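Local atomic coordinates of SalCYP truncation (PDB entry 7ABB), a protein that belongs to the cytochrome P450 family and holds a heme c group whose iron is bound by a cysteine thiolate. Residues T48-D60 against N330-C342. Numbering follows the deposited sequence.
Sequences TYEGICAAFRDED and NPHIAFGTGHHQC. With HEC (heme c), chain B.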
ATOM      1  N   THR A  48       1.283   8.983 -18.091  1.00 18.37           N
ATOM      2  CA  THR A  48       2.214  10.042 -17.730  1.00 17.75           C
ATOM      3  C   THR A  48       2.033  10.441 -16.275  1.00 20.18           C
ATOM      4  O   THR A  48       0.932  10.335 -15.716  1.00 19.06           O
ATOM      5  CB  THR A  48       2.062  11.297 -18.629  1.00 19.77           C
ATOM      6  OG1 THR A  48       0.835  12.004 -18.343  1.00 20.33           O
ATOM      7  CG2 THR A  48       2.086  10.936 -20.081  1.00 20.23           C
ATOM      8  N   TYR A  49       3.125  10.934 -15.688  1.00 18.87           N
ATOM      9  CA  TYR A  49       3.081  11.455 -14.329  1.00 18.03           C
ATOM     10  C   TYR A  49       2.126  12.633 -14.248  1.00 19.14           C
ATOM     11  O   TYR A  49       1.246  12.659 -13.383  1.00 18.10           O
ATOM     12  CB  TYR A  49       4.479  11.873 -13.896  1.00 17.96           C
ATOM     13  CG  TYR A  49       4.558  12.510 -12.548  1.00 18.82           C
ATOM     14  CD1 TYR A  49       4.706  11.736 -11.413  1.00 16.66           C
ATOM     15  CD2 TYR A  49       4.513  13.890 -12.399  1.00 17.50           C
ATOM     16  CE1 TYR A  49       4.792  12.315 -10.139  1.00 18.92           C
ATOM     17  CE2 TYR A  49       4.609  14.481 -11.140  1.00 18.16           C
ATOM     18  CZ  TYR A  49       4.752  13.697 -10.016  1.00 17.56           C
ATOM     19  OH  TYR A  49       4.851  14.289  -8.782  1.00 21.70           O
ATOM     20  N   GLU A  50       2.295  13.623 -15.133  1.00 18.72           N
ATOM     21  CA  GLU A  50       1.458  14.822 -15.008  1.00 20.72           C
ATOM     22  C   GLU A  50      -0.011  14.482 -15.250  1.00 23.03           C
ATOM     23  O   GLU A  50      -0.903  15.023 -14.561  1.00 20.28           O
ATOM     24  CB  GLU A  50       1.947  15.934 -15.934  1.00 23.49           C
ATOM     25  CG  GLU A  50       1.767  15.667 -17.399  1.00 30.63           C
ATOM     26  CD  GLU A  50       2.140  16.871 -18.279  1.00 44.16           C
ATOM     27  OE1 GLU A  50       1.736  18.010 -17.958  1.00 47.32           O
ATOM     28  OE2 GLU A  50       2.835  16.682 -19.294  1.00 39.85           O
ATOM     29  N   GLY A  51      -0.289  13.559 -16.176  1.00 18.75           N
ATOM     30  CA  GLY A  51      -1.675  13.214 -16.469  1.00 20.92           C
ATOM     31  C   GLY A  51      -2.313  12.423 -15.343  1.00 17.30           C
ATOM     32  O   GLY A  51      -3.470  12.650 -14.964  1.00 19.14           O
ATOM     33  N   ILE A  52      -1.573  11.485 -14.787  1.00 16.00           N
ATOM     34  CA  ILE A  52      -2.103  10.720 -13.668  1.00 16.61           C
ATOM     35  C   ILE A  52      -2.296  11.601 -12.440  1.00 19.43           C
ATOM     36  O   ILE A  52      -3.329  11.508 -11.742  1.00 18.28           O
ATOM     37  CB  ILE A  52      -1.161   9.546 -13.406  1.00 15.78           C
ATOM     38  CG1 ILE A  52      -1.358   8.523 -14.523  1.00 17.31           C
ATOM     39  CG2 ILE A  52      -1.420   8.947 -12.041  1.00 15.81           C
ATOM     40  CD1 ILE A  52      -0.308   7.451 -14.576  1.00 18.00           C
ATOM     41  N   CYS A  53      -1.317  12.451 -12.125  1.00 17.29           N
ATOM     42  CA  CYS A  53      -1.480  13.368 -10.995  1.00 18.96           C
ATOM     43  C   CYS A  53      -2.727  14.226 -11.174  1.00 19.90           C
ATOM     44  O   CYS A  53      -3.527  14.391 -10.235  1.00 21.45           O
ATOM     45  CB  CYS A  53      -0.264  14.278 -10.857  1.00 18.27           C
ATOM     46  SG  CYS A  53       1.136  13.490 -10.101  1.00 23.23           S
ATOM     47  N   ALA A  54      -2.890  14.786 -12.366  1.00 18.42           N
ATOM     48  CA  ALA A  54      -4.025  15.676 -12.618  1.00 19.13           C
ATOM     49  C   ALA A  54      -5.343  14.932 -12.453  1.00 22.27           C
ATOM     50  O   ALA A  54      -6.340  15.506 -11.984  1.00 22.74           O
ATOM     51  CB  ALA A  54      -3.929  16.279 -14.015  1.00 22.53           C
ATOM     52  N   ALA A  55      -5.375  13.668 -12.862  1.00 18.94           N
ATOM     53  CA  ALA A  55      -6.599  12.884 -12.754  1.00 19.00           C
ATOM     54  C   ALA A  55      -6.941  12.612 -11.296  1.00 19.64           C
ATOM     55  O   ALA A  55      -8.101  12.789 -10.891  1.00 21.35           O
ATOM     56  CB  ALA A  55      -6.469  11.573 -13.521  1.00 19.52           C
ATOM     57  N   PHE A  56      -5.941  12.244 -10.495  1.00 18.71           N
ATOM     58  CA  PHE A  56      -6.143  12.072  -9.058  1.00 18.69           C
ATOM     59  C   PHE A  56      -6.669  13.342  -8.415  1.00 20.44           C
ATOM     60  O   PHE A  56      -7.392  13.267  -7.412  1.00 23.18           O
ATOM     61  CB  PHE A  56      -4.826  11.687  -8.371  1.00 18.39           C
ATOM     62  CG  PHE A  56      -4.517  10.199  -8.355  1.00 18.60           C
ATOM     63  CD1 PHE A  56      -5.343   9.291  -7.705  1.00 18.07           C
ATOM     64  CD2 PHE A  56      -3.361   9.718  -8.954  1.00 18.21           C
ATOM     65  CE1 PHE A  56      -5.017   7.921  -7.669  1.00 18.35           C
ATOM     66  CE2 PHE A  56      -3.046   8.382  -8.921  1.00 18.00           C
ATOM     67  CZ  PHE A  56      -3.861   7.472  -8.290  1.00 19.40           C
ATOM     68  N   ARG A  57      -6.293  14.507  -8.933  1.00 20.43           N
ATOM     69  CA  ARG A  57      -6.629  15.784  -8.317  1.00 21.35           C
ATOM     70  C   ARG A  57      -7.897  16.427  -8.861  1.00 25.47           C
ATOM     71  O   ARG A  57      -8.259  17.502  -8.389  1.00 30.27           O
ATOM     72  CB  ARG A  57      -5.463  16.766  -8.469  1.00 22.98           C
ATOM     73  CG  ARG A  57      -4.260  16.356  -7.641  1.00 22.64           C
ATOM     74  CD  ARG A  57      -3.006  17.133  -8.043  1.00 24.56           C
ATOM     75  NE  ARG A  57      -1.856  16.619  -7.290  1.00 28.17           N
ATOM     76  CZ  ARG A  57      -0.592  16.701  -7.700  1.00 36.70           C
ATOM     77  NH1 ARG A  57      -0.302  17.284  -8.864  1.00 33.32           N
ATOM     78  NH2 ARG A  57       0.382  16.196  -6.953  1.00 35.10           N
ATOM     79  N   ASP A  58      -8.581  15.808  -9.831  1.00 23.06           N
ATOM     80  CA  ASP A  58      -9.796  16.384 -10.436  1.00 23.32           C
ATOM     81  C   ASP A  58     -10.907  15.340 -10.347  1.00 26.51           C
ATOM     82  O   ASP A  58     -11.217  14.650 -11.314  1.00 24.96           O
ATOM     83  CB  ASP A  58      -9.525  16.800 -11.862  1.00 22.94           C
ATOM     84  CG  ASP A  58     -10.722  17.400 -12.543  1.00 32.25           C
ATOM     85  OD1 ASP A  58     -11.739  17.625 -11.859  1.00 32.45           O
ATOM     86  OD2 ASP A  58     -10.635  17.642 -13.778  1.00 33.42           O
ATOM     87  N   GLU A  59     -11.533  15.246  -9.176  1.00 25.84           N
ATOM     88  CA  GLU A  59     -12.606  14.278  -8.988  1.00 26.58           C
ATOM     89  C   GLU A  59     -13.895  14.655  -9.716  1.00 24.75           C
ATOM     90  O   GLU A  59     -14.746  13.787  -9.910  1.00 31.15           O
ATOM     91  CB  GLU A  59     -12.908  14.110  -7.502  1.00 29.62           C
ATOM     92  CG  GLU A  59     -11.747  13.557  -6.757  1.00 34.92           C
ATOM     93  CD  GLU A  59     -12.071  13.244  -5.321  1.00 37.49           C
ATOM     94  OE1 GLU A  59     -12.926  13.937  -4.713  1.00 40.20           O
ATOM     95  OE2 GLU A  59     -11.452  12.296  -4.814  1.00 42.86           O
ATOM     96  N   ASP A  60     -14.054  15.904 -10.150  1.00 25.90           N
ATOM     97  CA  ASP A  60     -15.247  16.240 -10.925  1.00 26.03           C
ATOM     98  C   ASP A  60     -15.162  15.666 -12.335  1.00 26.92           C
ATOM     99  O   ASP A  60     -16.189  15.475 -12.994  1.00 34.59           O
ATOM    100  CB  ASP A  60     -15.443  17.756 -10.991  1.00 30.64           C
ATOM    101  CG  ASP A  60     -15.734  18.389  -9.634  1.00 35.51           C
ATOM    102  OD1 ASP A  60     -16.135  17.678  -8.673  1.00 33.13           O
ATOM    103  OD2 ASP A  60     -15.585  19.624  -9.550  1.00 48.89           O
ATOM    104  N   ASN A 330      12.553  13.383  -6.567  1.00 22.12           N
ATOM    105  CA  ASN A 330      11.745  12.180  -6.402  1.00 20.59           C
ATOM    106  C   ASN A 330      10.354  12.549  -5.906  1.00 21.93           C
ATOM    107  O   ASN A 330       9.938  12.170  -4.797  1.00 21.13           O
ATOM    108  CB  ASN A 330      12.412  11.185  -5.458  1.00 18.92           C
ATOM    109  CG  ASN A 330      11.703   9.869  -5.448  1.00 22.78           C
ATOM    110  OD1 ASN A 330      10.829   9.622  -6.279  1.00 20.68           O
ATOM    111  ND2 ASN A 330      12.057   9.003  -4.490  1.00 22.17           N
ATOM    112  N   PRO A 331       9.599  13.241  -6.715  1.00 19.06           N
ATOM    113  CA  PRO A 331       8.219  13.603  -6.375  1.00 18.71           C
ATOM    114  C   PRO A 331       7.241  12.468  -6.668  1.00 18.89           C
ATOM    115  O   PRO A 331       6.190  12.665  -7.275  1.00 19.72           O
ATOM    116  CB  PRO A 331       7.970  14.820  -7.269  1.00 20.51           C
ATOM    117  CG  PRO A 331       8.702  14.438  -8.505  1.00 21.96           C
ATOM    118  CD  PRO A 331       9.989  13.823  -8.019  1.00 20.22           C
ATOM    119  N   HIS A 332       7.583  11.265  -6.213  1.00 17.52           N
ATOM    120  CA  HIS A 332       6.781  10.106  -6.566  1.00 14.86           C
ATOM    121  C   HIS A 332       5.397  10.208  -5.914  1.00 16.20           C
ATOM    122  O   HIS A 332       5.181  10.936  -4.938  1.00 18.81           O
ATOM    123  CB  HIS A 332       7.481   8.822  -6.132  1.00 16.91           C
ATOM    124  CG  HIS A 332       7.496   8.621  -4.653  1.00 18.13           C
ATOM    125  ND1 HIS A 332       6.372   8.221  -3.963  1.00 18.73           N
ATOM    126  CD2 HIS A 332       8.458   8.831  -3.722  1.00 18.84           C
ATOM    127  CE1 HIS A 332       6.654   8.152  -2.674  1.00 20.35           C
ATOM    128  NE2 HIS A 332       7.909   8.524  -2.498  1.00 19.43           N
ATOM    129  N   ILE A 333       4.457   9.455  -6.477  1.00 20.86           N
ATOM    130  CA  ILE A 333       3.107   9.340  -5.916  1.00 19.49           C
ATOM    131  C   ILE A 333       2.793   7.882  -5.576  1.00 20.65           C
ATOM    132  O   ILE A 333       1.736   7.352  -5.933  1.00 19.09           O
ATOM    133  CB  ILE A 333       2.044   9.937  -6.859  1.00 20.98           C
ATOM    134  CG1 ILE A 333       2.138   9.363  -8.285  1.00 20.54           C
ATOM    135  CG2 ILE A 333       2.200  11.436  -6.918  1.00 23.71           C
ATOM    136  CD1 ILE A 333       0.889   9.591  -9.099  1.00 24.67           C
ATOM    137  N   ALA A 334       3.708   7.219  -4.866  1.00 18.24           N
ATOM    138  CA  ALA A 334       3.475   5.853  -4.430  1.00 17.82           C
ATOM    139  C   ALA A 334       2.225   5.732  -3.595  1.00 18.19           C
ATOM    140  O   ALA A 334       1.658   4.636  -3.493  1.00 17.20           O
ATOM    141  CB  ALA A 334       4.659   5.357  -3.617  1.00 18.33           C
ATOM    142  N   PHE A 335       1.810   6.826  -2.954  1.00 18.12           N
ATOM    143  CA  PHE A 335       0.637   6.834  -2.087  1.00 19.95           C
ATOM    144  C   PHE A 335      -0.539   7.560  -2.729  1.00 19.83           C
ATOM    145  O   PHE A 335      -1.483   7.951  -2.033  1.00 19.55           O
ATOM    146  CB  PHE A 335       0.979   7.488  -0.750  1.00 17.86           C
ATOM    147  CG  PHE A 335       1.939   6.680   0.089  1.00 16.58           C
ATOM    148  CD1 PHE A 335       1.554   5.477   0.656  1.00 16.96           C
ATOM    149  CD2 PHE A 335       3.224   7.142   0.297  1.00 17.37           C
ATOM    150  CE1 PHE A 335       2.440   4.745   1.435  1.00 18.47           C
ATOM    151  CE2 PHE A 335       4.117   6.422   1.078  1.00 18.15           C
ATOM    152  CZ  PHE A 335       3.723   5.222   1.638  1.00 16.82           C
ATOM    153  N   GLY A 336      -0.504   7.770  -4.037  1.00 18.94           N
ATOM    154  CA  GLY A 336      -1.505   8.562  -4.693  1.00 19.48           C
ATOM    155  C   GLY A 336      -1.316  10.046  -4.443  1.00 20.27           C
ATOM    156  O   GLY A 336      -0.307  10.507  -3.916  1.00 22.68           O
ATOM    157  N   THR A 337      -2.334  10.800  -4.822  1.00 20.25           N
ATOM    158  CA  THR A 337      -2.357  12.239  -4.594  1.00 20.98           C
ATOM    159  C   THR A 337      -3.819  12.671  -4.691  1.00 21.91           C
ATOM    160  O   THR A 337      -4.694  11.857  -4.984  1.00 23.42           O
ATOM    161  CB  THR A 337      -1.401  12.962  -5.556  1.00 22.02           C
ATOM    162  OG1 THR A 337      -1.330  14.345  -5.207  1.00 26.73           O
ATOM    163  CG2 THR A 337      -1.822  12.819  -7.006  1.00 23.68           C
ATOM    164  N   GLY A 338      -4.089  13.945  -4.431  1.00 23.83           N
ATOM    165  CA  GLY A 338      -5.468  14.383  -4.371  1.00 24.16           C
ATOM    166  C   GLY A 338      -6.135  13.943  -3.078  1.00 24.32           C
ATOM    167  O   GLY A 338      -5.478  13.550  -2.126  1.00 25.79           O
ATOM    168  N   HIS A 339      -7.468  13.960  -3.083  1.00 24.10           N
ATOM    169  CA  HIS A 339      -8.213  13.840  -1.826  1.00 25.44           C
ATOM    170  C   HIS A 339      -8.157  12.444  -1.252  1.00 26.27           C
ATOM    171  O   HIS A 339      -8.315  12.276  -0.032  1.00 26.49           O
ATOM    172  CB  HIS A 339      -9.662  14.218  -2.062  1.00 25.31           C
ATOM    173  CG  HIS A 339      -9.871  15.685  -2.256  1.00 31.06           C
ATOM    174  ND1 HIS A 339      -9.250  16.634  -1.471  1.00 46.00           N
ATOM    175  CD2 HIS A 339     -10.600  16.368  -3.168  1.00 35.95           C
ATOM    176  CE1 HIS A 339      -9.612  17.839  -1.875  1.00 50.57           C
ATOM    177  NE2 HIS A 339     -10.428  17.707  -2.906  1.00 40.50           N
ATOM    178  N   HIS A 340      -7.948  11.427  -2.085  1.00 22.70           N
ATOM    179  CA  HIS A 340      -7.914  10.051  -1.612  1.00 21.98           C
ATOM    180  C   HIS A 340      -6.505   9.542  -1.297  1.00 20.96           C
ATOM    181  O   HIS A 340      -6.323   8.342  -1.024  1.00 21.84           O
ATOM    182  CB  HIS A 340      -8.616   9.150  -2.629  1.00 28.12           C
ATOM    183  CG  HIS A 340     -10.105   9.241  -2.556  1.00 32.88           C
ATOM    184  ND1 HIS A 340     -10.845  10.191  -3.230  1.00 36.22           N
ATOM    185  CD2 HIS A 340     -10.992   8.516  -1.841  1.00 24.43           C
ATOM    186  CE1 HIS A 340     -12.126  10.034  -2.937  1.00 30.48           C
ATOM    187  NE2 HIS A 340     -12.238   9.014  -2.102  1.00 32.81           N
ATOM    188  N   GLN A 341      -5.513  10.433  -1.289  1.00 21.03           N
ATOM    189  CA  GLN A 341      -4.129  10.057  -0.998  1.00 19.84           C
ATOM    190  C   GLN A 341      -4.068   9.221   0.283  1.00 18.21           C
ATOM    191  O   GLN A 341      -4.743   9.524   1.262  1.00 21.59           O
ATOM    192  CB  GLN A 341      -3.284  11.333  -0.847  1.00 23.34           C
ATOM    193  CG  GLN A 341      -1.772  11.166  -0.711  1.00 32.69           C
ATOM    194  CD  GLN A 341      -1.122  12.517  -0.431  1.00 52.31           C
ATOM    195  OE1 GLN A 341      -1.219  13.047   0.675  1.00 58.19           O
ATOM    196  NE2 GLN A 341      -0.512  13.104  -1.453  1.00 66.04           N
ATOM    197  N   CYS A 342      -3.259   8.174   0.273  1.00 18.22           N
ATOM    198  CA  CYS A 342      -3.254   7.150   1.320  1.00 18.15           C
ATOM    199  C   CYS A 342      -3.296   7.715   2.738  1.00 19.74           C
ATOM    200  O   CYS A 342      -2.419   8.482   3.141  1.00 21.19           O
ATOM    201  CB  CYS A 342      -2.004   6.292   1.160  1.00 17.49           C
ATOM    202  SG  CYS A 342      -1.893   4.979   2.392  1.00 17.90           S
TER
HETATM  203 FE   HEC B 501      -2.988   3.173   1.548  1.00 17.53          FE
HETATM  204  CHA HEC B 501      -5.533   4.821  -0.079  1.00 17.86           C
HETATM  205  CHB HEC B 501      -1.214   3.157  -1.382  1.00 15.28           C
HETATM  206  CHC HEC B 501      -0.423   1.566   3.160  1.00 16.76           C
HETATM  207  CHD HEC B 501      -4.902   2.867   4.348  1.00 18.73           C
HETATM  208  NA  HEC B 501      -3.318   3.832  -0.329  1.00 17.11           N
HETATM  209  C1A HEC B 501      -4.418   4.540  -0.812  1.00 17.29           C
HETATM  210  C2A HEC B 501      -4.237   4.923  -2.197  1.00 18.43           C
HETATM  211  C3A HEC B 501      -3.021   4.457  -2.535  1.00 18.94           C
HETATM  212  C4A HEC B 501      -2.446   3.781  -1.398  1.00 15.59           C
HETATM  213  CMA HEC B 501      -2.316   4.558  -3.899  1.00 17.97           C
HETATM  214  CAA HEC B 501      -5.233   5.748  -3.088  1.00 17.31           C
HETATM  215  CBA HEC B 501      -6.262   4.895  -3.819  1.00 21.19           C
HETATM  216  CGA HEC B 501      -7.136   5.782  -4.691  1.00 19.03           C
HETATM  217  O1A HEC B 501      -8.097   5.200  -5.244  1.00 23.43           O
HETATM  218  O2A HEC B 501      -6.844   7.002  -4.796  1.00 19.20           O
HETATM  219  NB  HEC B 501      -1.202   2.444   0.989  1.00 15.88           N
HETATM  220  C1B HEC B 501      -0.623   2.578  -0.260  1.00 17.42           C
HETATM  221  C2B HEC B 501       0.699   2.033  -0.182  1.00 17.41           C
HETATM  222  C3B HEC B 501       0.923   1.620   1.079  1.00 16.58           C
HETATM  223  C4B HEC B 501      -0.265   1.844   1.827  1.00 16.64           C
HETATM  224  CMB HEC B 501       1.631   2.031  -1.411  1.00 18.92           C
HETATM  225  CAB HEC B 501       2.093   0.956   1.758  1.00 18.96           C
HETATM  226  CBB HEC B 501       3.399   1.004   1.034  1.00 24.71           C
HETATM  227  NC  HEC B 501      -2.741   2.346   3.394  1.00 17.62           N
HETATM  228  C1C HEC B 501      -1.567   1.816   3.877  1.00 17.17           C
HETATM  229  C2C HEC B 501      -1.727   1.524   5.277  1.00 16.81           C
HETATM  230  C3C HEC B 501      -2.977   1.887   5.641  1.00 17.12           C
HETATM  231  C4C HEC B 501      -3.622   2.387   4.449  1.00 17.12           C
HETATM  232  CMC HEC B 501      -0.618   0.935   6.151  1.00 16.62           C
HETATM  233  CAC HEC B 501      -3.711   1.779   6.988  1.00 20.95           C
HETATM  234  CBC HEC B 501      -2.904   1.635   8.278  1.00 42.76           C
HETATM  235  ND  HEC B 501      -4.852   3.713   2.014  1.00 16.02           N
HETATM  236  C1D HEC B 501      -5.436   3.480   3.260  1.00 18.87           C
HETATM  237  C2D HEC B 501      -6.752   4.034   3.239  1.00 19.32           C
HETATM  238  C3D HEC B 501      -6.977   4.635   1.896  1.00 20.45           C
HETATM  239  C4D HEC B 501      -5.730   4.410   1.199  1.00 18.52           C
HETATM  240  CMD HEC B 501      -7.750   3.986   4.403  1.00 20.45           C
HETATM  241  CAD HEC B 501      -8.237   5.346   1.370  1.00 20.74           C
HETATM  242  CBD HEC B 501      -8.072   6.823   1.635  1.00 18.15           C
HETATM  243  CGD HEC B 501      -9.240   7.589   1.043  1.00 23.69           C
HETATM  244  O1D HEC B 501      -9.425   8.771   1.404  1.00 21.43           O
HETATM  245  O2D HEC B 501      -9.962   6.993   0.219  1.00 24.00           O
HETATM  246  O   HOH W   1      -7.318  11.216  -4.908  1.00 21.28           O
HETATM  247  O   HOH W   2      -8.824  14.656  -5.565  1.00 22.55           O
HETATM  248  O   HOH W   3      -2.984  16.699  -3.987  1.00 44.51           O
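Tyr49 OH donates to Pro331 O (2.6 Å), lying in the carbonyl plane with a C=O...O angle of 146°; CG anti to the backbone N (chi1 176°) carries the phenol out to it. Arg57 NH2 reaches Thr337 OG1 at 3.1 Å, the hydroxyl tilted from the guanidinium plane. His340 ND1 gives Glu59 OE2 a short but bent, weak bond (2.7 Å, N-H...O angle 128°), while its NE2 is held by Ile83 O.

Water does part of the work: one molecule accepts from His339 N and donates to Phe56 O (2.7 Å), and a second accepts from His340 N and lies within reach of both Thr337 O and Phe56 O.

The apolar core is built on Ile333, whose CD1 meets Ile52 CG2 at 3.8 Å and whose CG2 abuts Cys53 SG. Thr337 CG2 presses on Phe56 CB (3.5 Å), and the Phe56 ring edge faces heme O2A. Beyond them Cys342 SG binds the iron at 2.3 Å, identifying 330-342 as the P450 heme-binding (Cys-ligand) loop.

Helix 49-56 thus flanks this loop, which runs on into helix 345-362, while Leu307 and Ala310 of helix 307-310 also touch Ile333.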